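Local coordinates for protein alpha-L-arabinosidase (Xanthomonas axonopodis pv. citri, PDB 6D25) that hydrolyses alpha-L-arabinofuranosyl substituents and, as a trimeric GH51 arabinofuranosidase, probably acts on arabinoxylans, coping with their internal di-substitutions, at residues A[83-91]-A[395-405]; A[109-120]-A[130-138]. All blocks are in the same frame, centred on the assembly; numbering follows the deposited sequence.

The parallel eight-stranded sheet fits the (beta/alpha)8 barrel expected of a GH51 enzyme, and the two contacts lie at different places on it. Contact 1 joins helix 80-88, which leads into strand 93-96, to helix 393-400, which leads into the C-terminal beta domain. Contact 2 folds the long loop that follows strand 93-96, probably on the side where such barrels carry their active site. The centres are 30 Å apart and the nearest atoms about 9 Å, so they do not touch. Helix 136-146 links them: it starts in contact 2, and farther along Phe142, Leu145 and Leu146 pack on Val83 of the 83-91 segment. Contact 2 also reaches a second subunit.

Contact 1: A[83-91]-A[395-405]; sequences VAALKAIAV and YHVFALYKPYQ
Ile89 lies across one face of the Tyr395 ring, its CG2 methyl 3.9 Å from the ring centroid and 28° off the normal, a CH-pi contact displaced toward the hydroxyl-bearing rim. With chi1 at 58°, CG1 of Ile89 is wedged between backbone N and carbonyl carbon; CG2 then lies between the Tyr395 ring and CB of Ala399, 3.9 Å away, while CD1 runs on to CB of Phe398. The Tyr395 side chain swings away from its own backbone N, carrying the ring to helix 80-88. Its OH donates to O of Ala85 at 2.6 Å, a short bond with the acceptor near the ring plane. The methyls of Ala85 and Ala88 both lie beside this hydroxyl, on the side of helix 80-88, so a polar link is set among apolar groups.

Farther along, Lys402 bends midway along its chain and brings NZ to O of Ala88 at 3.1 Å, from above the carbonyl plane. A positive charge near the C-terminal end of helix 80-88 is probably favourable. Gln405 reaches in with its amide: NE2 makes weak bonds to O of Ile89 and O of Ala90, each 3.3 Å, and a water that donates to both Gln405 OE1 and Ala90 O adds a bridge beside them.

Beyond the pair, Val83 rests on helix 136-146. Phe398 meets Phe356 edge-to-face, Val397 packs on helix 346-361, and Leu400 touches strand 468-473. Helix 393-400 is thus held between the barrel helices and the C-terminal beta sheet.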
loop_
_atom_site.group_PDB
_atom_site.type_symbol
_atom_site.label_atom_id
_atom_site.label_comp_id
_atom_site.label_asym_id
_atom_site.label_seq_id
_atom_site.Cartn_x
_atom_site.Cartn_y
_atom_site.Cartn_z
ATOM N N VAL A 83 3.322 28.602 27.550
ATOM C CA VAL A 83 2.633 29.431 26.583
ATOM C C VAL A 83 3.313 30.807 26.505
ATOM O O VAL A 83 3.614 31.293 25.403
ATOM C CB VAL A 83 1.124 29.559 26.901
ATOM C CG1 VAL A 83 0.455 30.652 26.087
ATOM C CG2 VAL A 83 0.428 28.232 26.682
ATOM N N ALA A 84 3.554 31.430 27.665
ATOM C CA ALA A 84 4.111 32.765 27.672
ATOM C C ALA A 84 5.528 32.750 27.065
ATOM O O ALA A 84 5.919 33.645 26.277
ATOM C CB ALA A 84 4.079 33.304 29.072
ATOM N N ALA A 85 6.312 31.744 27.424
ATOM C CA ALA A 85 7.692 31.680 26.957
ATOM C C ALA A 85 7.755 31.483 25.430
ATOM O O ALA A 85 8.589 32.071 24.743
ATOM C CB ALA A 85 8.416 30.597 27.698
ATOM N N LEU A 86 6.879 30.657 24.885
ATOM C CA LEU A 86 6.906 30.412 23.452
ATOM C C LEU A 86 6.364 31.632 22.693
ATOM O O LEU A 86 6.884 31.987 21.621
ATOM C CB LEU A 86 6.099 29.152 23.122
ATOM C CG LEU A 86 6.699 27.854 23.681
ATOM C CD1 LEU A 86 5.754 26.706 23.430
ATOM C CD2 LEU A 86 8.069 27.567 23.052
ATOM N N LYS A 87 5.342 32.288 23.235
ATOM C CA LYS A 87 4.867 33.532 22.605
ATOM C C LYS A 87 6.005 34.563 22.548
ATOM O O LYS A 87 6.106 35.294 21.563
ATOM C CB LYS A 87 3.670 34.113 23.360
ATOM C CG LYS A 87 2.390 33.343 23.107
ATOM C CD LYS A 87 1.197 33.899 23.841
ATOM C CE LYS A 87 0.674 35.139 23.148
ATOM N NZ LYS A 87 -0.596 35.551 23.764
ATOM N N ALA A 88 6.832 34.620 23.587
ATOM C CA ALA A 88 7.855 35.668 23.662
ATOM C C ALA A 88 8.934 35.459 22.583
ATOM O O ALA A 88 9.605 36.426 22.249
ATOM C CB ALA A 88 8.487 35.714 25.044
ATOM N N ILE A 89 9.103 34.263 22.031
ATOM C CA ILE A 89 10.091 34.095 20.929
ATOM C C ILE A 89 9.387 34.014 19.561
ATOM O O ILE A 89 10.063 33.745 18.538
ATOM C CB ILE A 89 11.032 32.904 21.176
ATOM C CG1 ILE A 89 10.297 31.587 21.344
ATOM C CG2 ILE A 89 11.946 33.186 22.338
ATOM C CD1 ILE A 89 11.184 30.353 21.229
ATOM N N ALA A 90 8.080 34.275 19.523
ATOM C CA ALA A 90 7.287 34.327 18.280
ATOM C C ALA A 90 7.496 33.049 17.437
ATOM O O ALA A 90 7.921 33.081 16.287
ATOM C CB ALA A 90 7.615 35.592 17.489
ATOM N N VAL A 91 7.184 31.911 18.021
ATOM C CA VAL A 91 7.265 30.643 17.314
ATOM C C VAL A 91 6.487 30.764 15.998
ATOM O O VAL A 91 5.318 31.088 16.014
ATOM C CB VAL A 91 6.746 29.488 18.180
ATOM C CG1 VAL A 91 6.691 28.205 17.372
ATOM C CG2 VAL A 91 7.572 29.290 19.444
ATOM N N TYR A 395 16.984 28.294 23.852
ATOM C CA TYR A 395 15.867 29.246 23.848
ATOM C C TYR A 395 16.367 30.666 23.629
ATOM O O TYR A 395 15.793 31.430 22.831
ATOM C CB TYR A 395 15.092 29.174 25.162
ATOM C CG TYR A 395 13.985 30.180 25.319
ATOM C CD1 TYR A 395 14.200 31.448 25.826
ATOM C CD2 TYR A 395 12.685 29.858 24.960
ATOM C CE1 TYR A 395 13.175 32.373 25.956
ATOM C CE2 TYR A 395 11.643 30.760 25.114
ATOM C CZ TYR A 395 11.882 32.023 25.627
ATOM O OH TYR A 395 10.827 32.896 25.766
ATOM N N HIS A 396 17.410 31.026 24.375
ATOM C CA HIS A 396 17.942 32.387 24.325
ATOM C C HIS A 396 18.522 32.675 22.943
ATOM O O HIS A 396 18.483 33.830 22.507
ATOM C CB HIS A 396 18.977 32.603 25.421
ATOM C CG HIS A 396 18.389 32.508 26.787
ATOM N ND1 HIS A 396 17.264 33.229 27.169
ATOM C CD2 HIS A 396 18.750 31.780 27.872
ATOM C CE1 HIS A 396 17.003 32.992 28.440
ATOM N NE2 HIS A 396 17.861 32.061 28.868
ATOM N N VAL A 397 19.033 31.672 22.239
ATOM C CA VAL A 397 19.521 31.930 20.879
ATOM C C VAL A 397 18.335 32.185 19.923
ATOM O O VAL A 397 18.395 33.110 19.084
ATOM C CB VAL A 397 20.428 30.805 20.372
ATOM C CG1 VAL A 397 20.978 31.158 18.990
ATOM C CG2 VAL A 397 21.581 30.537 21.324
ATOM N N PHE A 398 17.255 31.430 20.053
ATOM C CA PHE A 398 16.017 31.738 19.290
ATOM C C PHE A 398 15.567 33.176 19.577
ATOM O O PHE A 398 15.202 33.897 18.629
ATOM C CB PHE A 398 14.900 30.737 19.600
ATOM C CG PHE A 398 15.023 29.438 18.837
ATOM C CD1 PHE A 398 16.007 28.517 19.131
ATOM C CD2 PHE A 398 14.155 29.155 17.785
ATOM C CE1 PHE A 398 16.115 27.339 18.412
ATOM C CE2 PHE A 398 14.263 27.978 17.066
ATOM C CZ PHE A 398 15.229 27.076 17.373
ATOM N N ALA A 399 15.616 33.588 20.854
ATOM C CA ALA A 399 15.256 34.960 21.232
ATOM C C ALA A 399 16.207 35.970 20.561
ATOM O O ALA A 399 15.755 36.931 19.977
ATOM C CB ALA A 399 15.276 35.138 22.734
ATOM N N LEU A 400 17.513 35.737 20.618
ATOM C CA LEU A 400 18.495 36.698 20.055
ATOM C C LEU A 400 18.284 36.851 18.548
ATOM O O LEU A 400 18.501 37.925 18.032
ATOM C CB LEU A 400 19.937 36.241 20.302
ATOM C CG LEU A 400 20.448 36.463 21.739
ATOM C CD1 LEU A 400 21.862 35.901 21.915
ATOM C CD2 LEU A 400 20.391 37.915 22.190
ATOM N N TYR A 401 17.935 35.766 17.861
ATOM C CA TYR A 401 17.811 35.790 16.419
ATOM C C TYR A 401 16.392 36.157 15.969
ATOM O O TYR A 401 16.094 36.078 14.780
ATOM C CB TYR A 401 18.232 34.452 15.801
ATOM C CG TYR A 401 19.708 34.268 15.604
ATOM C CD1 TYR A 401 20.563 33.974 16.657
ATOM C CD2 TYR A 401 20.264 34.305 14.343
ATOM C CE1 TYR A 401 21.923 33.773 16.479
ATOM C CE2 TYR A 401 21.619 34.107 14.135
ATOM C CZ TYR A 401 22.451 33.812 15.200
ATOM O OH TYR A 401 23.788 33.563 14.954
ATOM N N LYS A 402 15.511 36.562 16.860
ATOM C CA LYS A 402 14.160 36.995 16.449
ATOM C C LYS A 402 14.163 38.031 15.307
ATOM O O LYS A 402 13.301 37.967 14.453
ATOM C CB LYS A 402 13.400 37.645 17.597
ATOM C CG LYS A 402 12.311 36.796 18.167
ATOM C CD LYS A 402 11.646 37.442 19.378
ATOM C CE LYS A 402 10.549 38.380 18.966
ATOM N NZ LYS A 402 9.668 38.629 20.123
ATOM N N PRO A 403 15.094 39.006 15.310
ATOM C CA PRO A 403 15.108 39.957 14.206
ATOM C C PRO A 403 15.363 39.331 12.818
ATOM O O PRO A 403 15.065 39.967 11.816
ATOM C CB PRO A 403 16.253 40.914 14.562
ATOM C CG PRO A 403 16.379 40.810 16.084
ATOM C CD PRO A 403 16.058 39.364 16.350
ATOM N N TYR A 404 15.882 38.102 12.755
ATOM C CA TYR A 404 16.060 37.388 11.501
ATOM C C TYR A 404 14.720 36.939 10.893
ATOM O O TYR A 404 14.684 36.606 9.711
ATOM C CB TYR A 404 16.966 36.172 11.691
ATOM C CG TYR A 404 18.450 36.457 11.724
ATOM C CD1 TYR A 404 18.977 37.481 12.476
ATOM C CD2 TYR A 404 19.327 35.684 10.985
ATOM C CE1 TYR A 404 20.340 37.759 12.482
ATOM C CE2 TYR A 404 20.696 35.929 10.985
ATOM C CZ TYR A 404 21.205 36.978 11.730
ATOM O OH TYR A 404 22.552 37.219 11.741
ATOM N N GLN A 405 13.618 36.927 11.658
ATOM C CA GLN A 405 12.353 36.404 11.158
ATOM C C GLN A 405 11.827 37.293 10.023
ATOM O O GLN A 405 11.509 38.456 10.246
ATOM C CB GLN A 405 11.308 36.337 12.285
ATOM C CG GLN A 405 11.674 35.272 13.310
ATOM C CD GLN A 405 10.543 34.951 14.246
ATOM O OE1 GLN A 405 9.380 35.229 13.940
ATOM N NE2 GLN A 405 10.858 34.297 15.368
HETATM O O HOH W 1 6.975 34.054 13.989
#

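Contact 2: A[109-120]-A[130-138]; sequences DGVGTPAKRPIR and ESNRFGTHE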
loop_
_atom_site.group_PDB
_atom_site.type_symbol
_atom_site.label_atom_id
_atom_site.label_comp_id
_atom_site.label_asym_id
_atom_site.label_seq_id
_atom_site.Cartn_x
_atom_site.Cartn_y
_atom_site.Cartn_z
ATOM N N ASP A 109 -8.092 8.509 16.855
ATOM C CA ASP A 109 -7.814 8.140 18.243
ATOM C C ASP A 109 -7.747 9.392 19.128
ATOM O O ASP A 109 -7.843 9.300 20.342
ATOM C CB ASP A 109 -6.508 7.366 18.371
ATOM C CG ASP A 109 -6.526 5.960 17.757
ATOM O OD1 ASP A 109 -7.614 5.438 17.493
ATOM O OD2 ASP A 109 -5.430 5.384 17.553
ATOM N N GLY A 110 -7.515 10.556 18.536
ATOM C CA GLY A 110 -7.301 11.765 19.290
ATOM C C GLY A 110 -8.423 12.790 19.198
ATOM O O GLY A 110 -8.189 13.960 19.536
ATOM N N VAL A 111 -9.617 12.392 18.751
ATOM C CA VAL A 111 -10.757 13.309 18.738
ATOM C C VAL A 111 -11.924 12.675 19.479
ATOM O O VAL A 111 -12.014 11.456 19.636
ATOM C CB VAL A 111 -11.157 13.732 17.307
ATOM C CG1 VAL A 111 -9.990 14.377 16.580
ATOM C CG2 VAL A 111 -11.737 12.596 16.489
ATOM N N GLY A 112 -12.842 13.524 19.872
ATOM C CA GLY A 112 -14.063 13.091 20.515
ATOM C C GLY A 112 -13.927 13.203 22.002
ATOM O O GLY A 112 -12.881 13.636 22.513
ATOM N N THR A 113 -15.004 12.832 22.704
ATOM C CA THR A 113 -15.018 12.873 24.147
ATOM C C THR A 113 -13.729 12.212 24.685
ATOM O O THR A 113 -13.403 11.105 24.294
ATOM C CB THR A 113 -16.220 12.071 24.652
ATOM O OG1 THR A 113 -17.423 12.655 24.122
ATOM C CG2 THR A 113 -16.296 11.985 26.171
ATOM N N PRO A 114 -13.002 12.895 25.603
ATOM C CA PRO A 114 -11.677 12.344 26.028
ATOM C C PRO A 114 -11.749 10.942 26.615
ATOM O O PRO A 114 -10.884 10.150 26.292
ATOM C CB PRO A 114 -11.251 13.345 27.101
ATOM C CG PRO A 114 -11.773 14.671 26.558
ATOM C CD PRO A 114 -13.152 14.324 26.024
ATOM N N ALA A 115 -12.809 10.642 27.411
ATOM C CA ALA A 115 -12.907 9.321 28.029
ATOM C C ALA A 115 -13.095 8.224 26.988
ATOM O O ALA A 115 -12.846 7.060 27.287
ATOM C CB ALA A 115 -14.028 9.278 29.051
ATOM N N LYS A 116 -13.526 8.541 25.788
ATOM C CA LYS A 116 -13.753 7.527 24.790
ATOM C C LYS A 116 -12.550 7.388 23.857
ATOM O O LYS A 116 -12.565 6.533 23.038
ATOM C CB LYS A 116 -14.940 7.910 23.897
ATOM C CG LYS A 116 -16.274 8.096 24.584
ATOM C CD LYS A 116 -17.362 8.434 23.597
ATOM C CE LYS A 116 -18.739 8.302 24.214
ATOM N NZ LYS A 116 -19.795 8.457 23.186
ATOM N N ARG A 117 -11.526 8.215 23.981
ATOM C CA ARG A 117 -10.355 8.057 23.140
ATOM C C ARG A 117 -9.547 6.837 23.627
ATOM O O ARG A 117 -9.347 6.651 24.819
ATOM C CB ARG A 117 -9.468 9.295 23.189
ATOM C CG ARG A 117 -10.186 10.566 22.757
ATOM C CD ARG A 117 -9.312 11.762 22.857
ATOM N NE ARG A 117 -10.066 12.989 22.650
ATOM C CZ ARG A 117 -9.564 14.209 22.801
ATOM N NH1 ARG A 117 -8.276 14.345 23.043
ATOM N NH2 ARG A 117 -10.361 15.265 22.761
ATOM N N PRO A 118 -9.048 6.037 22.684
ATOM C CA PRO A 118 -8.320 4.851 23.079
ATOM C C PRO A 118 -6.928 5.187 23.638
ATOM O O PRO A 118 -6.303 6.164 23.247
ATOM C CB PRO A 118 -8.219 4.028 21.811
ATOM C CG PRO A 118 -8.228 5.065 20.743
ATOM C CD PRO A 118 -9.236 6.085 21.231
ATOM N N ILE A 119 -6.486 4.398 24.588
ATOM C CA ILE A 119 -5.124 4.444 25.061
ATOM C C ILE A 119 -4.297 3.580 24.110
ATOM O O ILE A 119 -4.614 2.402 23.909
ATOM C CB ILE A 119 -5.039 3.964 26.517
ATOM C CG1 ILE A 119 -5.967 4.789 27.413
ATOM C CG2 ILE A 119 -3.603 3.958 26.992
ATOM C CD1 ILE A 119 -6.066 4.279 28.803
ATOM N N ARG A 120 -3.262 4.167 23.559
ATOM C CA ARG A 120 -2.378 3.481 22.625
ATOM C C ARG A 120 -1.020 3.313 23.298
ATOM O O ARG A 120 -0.824 3.699 24.476
ATOM C CB ARG A 120 -2.284 4.251 21.304
ATOM C CG ARG A 120 -3.610 4.342 20.544
ATOM C CD ARG A 120 -4.192 2.996 20.190
ATOM N NE ARG A 120 -5.307 3.096 19.277
ATOM C CZ ARG A 120 -6.296 2.200 19.178
ATOM N NH1 ARG A 120 -6.288 1.094 19.912
ATOM N NH2 ARG A 120 -7.290 2.439 18.312
ATOM N N GLU A 130 -0.014 6.032 25.730
ATOM C CA GLU A 130 -0.388 7.309 25.168
ATOM C C GLU A 130 -1.911 7.482 25.366
ATOM O O GLU A 130 -2.695 6.714 24.804
ATOM C CB GLU A 130 -0.001 7.290 23.684
ATOM C CG GLU A 130 -0.665 8.353 22.811
ATOM C CD GLU A 130 -0.349 9.777 23.226
ATOM O OE1 GLU A 130 0.848 10.129 23.241
ATOM O OE2 GLU A 130 -1.317 10.546 23.564
ATOM N N SER A 131 -2.320 8.441 26.184
ATOM C CA SER A 131 -3.744 8.641 26.570
ATOM C C SER A 131 -4.560 9.244 25.416
ATOM O O SER A 131 -5.785 9.176 25.416
ATOM C CB SER A 131 -3.830 9.558 27.754
ATOM O OG SER A 131 -3.453 10.865 27.375
ATOM N N ASN A 132 -3.888 9.869 24.473
ATOM C CA ASN A 132 -4.534 10.625 23.398
ATOM C C ASN A 132 -5.389 11.797 23.938
ATOM O O ASN A 132 -6.249 12.321 23.213
ATOM C CB ASN A 132 -5.320 9.751 22.431
ATOM C CG ASN A 132 -4.390 8.968 21.524
ATOM O OD1 ASN A 132 -3.584 9.574 20.834
ATOM N ND2 ASN A 132 -4.443 7.638 21.582
ATOM N N ARG A 133 -5.092 12.277 25.147
ATOM C CA ARG A 133 -5.827 13.409 25.663
ATOM C C ARG A 133 -5.441 14.676 24.902
ATOM O O ARG A 133 -6.221 15.593 24.791
ATOM C CB ARG A 133 -5.563 13.554 27.161
ATOM C CG ARG A 133 -6.359 14.657 27.826
ATOM C CD ARG A 133 -7.839 14.478 27.762
ATOM N NE ARG A 133 -8.548 15.662 28.187
ATOM C CZ ARG A 133 -8.928 16.653 27.366
ATOM N NH1 ARG A 133 -8.534 16.654 26.101
ATOM N NH2 ARG A 133 -9.682 17.645 27.838
ATOM N N PHE A 134 -4.200 14.725 24.405
ATOM C CA PHE A 134 -3.768 15.785 23.546
ATOM C C PHE A 134 -3.873 15.290 22.104
ATOM O O PHE A 134 -3.039 14.472 21.665
ATOM C CB PHE A 134 -2.326 16.199 23.860
ATOM C CG PHE A 134 -1.848 17.478 23.209
ATOM C CD1 PHE A 134 -2.076 18.697 23.800
ATOM C CD2 PHE A 134 -1.127 17.468 22.029
ATOM C CE1 PHE A 134 -1.589 19.879 23.289
ATOM C CE2 PHE A 134 -0.646 18.649 21.482
ATOM C CZ PHE A 134 -0.882 19.857 22.113
ATOM N N GLY A 135 -4.924 15.733 21.408
ATOM C CA GLY A 135 -5.226 15.309 20.071
ATOM C C GLY A 135 -5.400 16.499 19.137
ATOM O O GLY A 135 -4.924 17.606 19.425
ATOM N N THR A 136 -6.107 16.279 18.029
ATOM C CA THR A 136 -6.242 17.323 16.989
ATOM C C THR A 136 -6.733 18.658 17.577
ATOM O O THR A 136 -6.155 19.717 17.302
ATOM C CB THR A 136 -7.160 16.879 15.835
ATOM O OG1 THR A 136 -6.498 15.864 15.108
ATOM C CG2 THR A 136 -7.487 18.021 14.904
ATOM N N HIS A 137 -7.810 18.656 18.337
ATOM C CA HIS A 137 -8.354 19.910 18.801
ATOM C C HIS A 137 -7.375 20.588 19.765
ATOM O O HIS A 137 -7.229 21.829 19.736
ATOM C CB HIS A 137 -9.711 19.722 19.486
ATOM C CG HIS A 137 -10.808 19.446 18.526
ATOM N ND1 HIS A 137 -11.875 20.281 18.373
ATOM C CD2 HIS A 137 -11.000 18.409 17.682
ATOM C CE1 HIS A 137 -12.692 19.773 17.486
ATOM N NE2 HIS A 137 -12.187 18.638 17.012
ATOM N N GLU A 138 -6.739 19.788 20.629
ATOM C CA GLU A 138 -5.906 20.386 21.640
ATOM C C GLU A 138 -4.675 20.996 20.968
ATOM O O GLU A 138 -4.269 22.114 21.330
ATOM C CB GLU A 138 -5.541 19.344 22.715
ATOM C CG GLU A 138 -6.745 18.873 23.513
ATOM C CD GLU A 138 -7.681 17.873 22.840
ATOM O OE1 GLU A 138 -7.272 17.209 21.848
ATOM O OE2 GLU A 138 -8.807 17.757 23.323
HETATM O O HOH W 2 -8.976 16.522 19.867
HETATM O O HOH W 3 -7.818 8.011 26.572
#
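Three groups grip Glu138 OE1: the backbone N of Gly135 at 2.8 Å, a water that also donates to O of Gly110, and, weakly, NH1 of Arg117. The other oxygen, OE2, takes NH2 of Arg117 at 3.0 Å on its syn side, in the guanidinium plane, although guanidinium and carboxylate planes are turned 53° apart. Arg117 arrives extended from CG to NE. NE and NH2 both close on O of Gly112, and NH1 meets O of Asn132 at 2.9 Å in the carbonyl plane. So many in-plane partners should fix the group's rotation. Arg133, modelled in two conformers, in one of them adds a second arginine to Glu138 and lays its guanidinium face on Pro114 CG.

Asn132 ND2 points almost straight at O of Pro118 (2.9 Å, 174°), with the acceptor in the amide plane, while the backbone N of Asn132 goes to OE2 of Glu130, which Tyr61 also engages. Arg120 grips the Asp109 carboxylate side-on with NE and NH2. Lacking side chains, Gly110 and Gly135 let their backbones come close, with CA of Gly135 3.3 Å from O of Gly110. Ile119 N is hydrogen-bonded to OG of Ser178 of the second subunit, at the trimer contact.

At N3, Glu138 accepts from the N-cap N of Gly135, as in one half of a capping box; the glycine cannot supply the other. The contact folds part of the long connection between strand 93-96 and helix 136-146 of the (beta/alpha)8 barrel, the antiparallel hydrogen-bonded Arg120-Glu130 pair closing the short hairpin of strands 120-122 and 128-130.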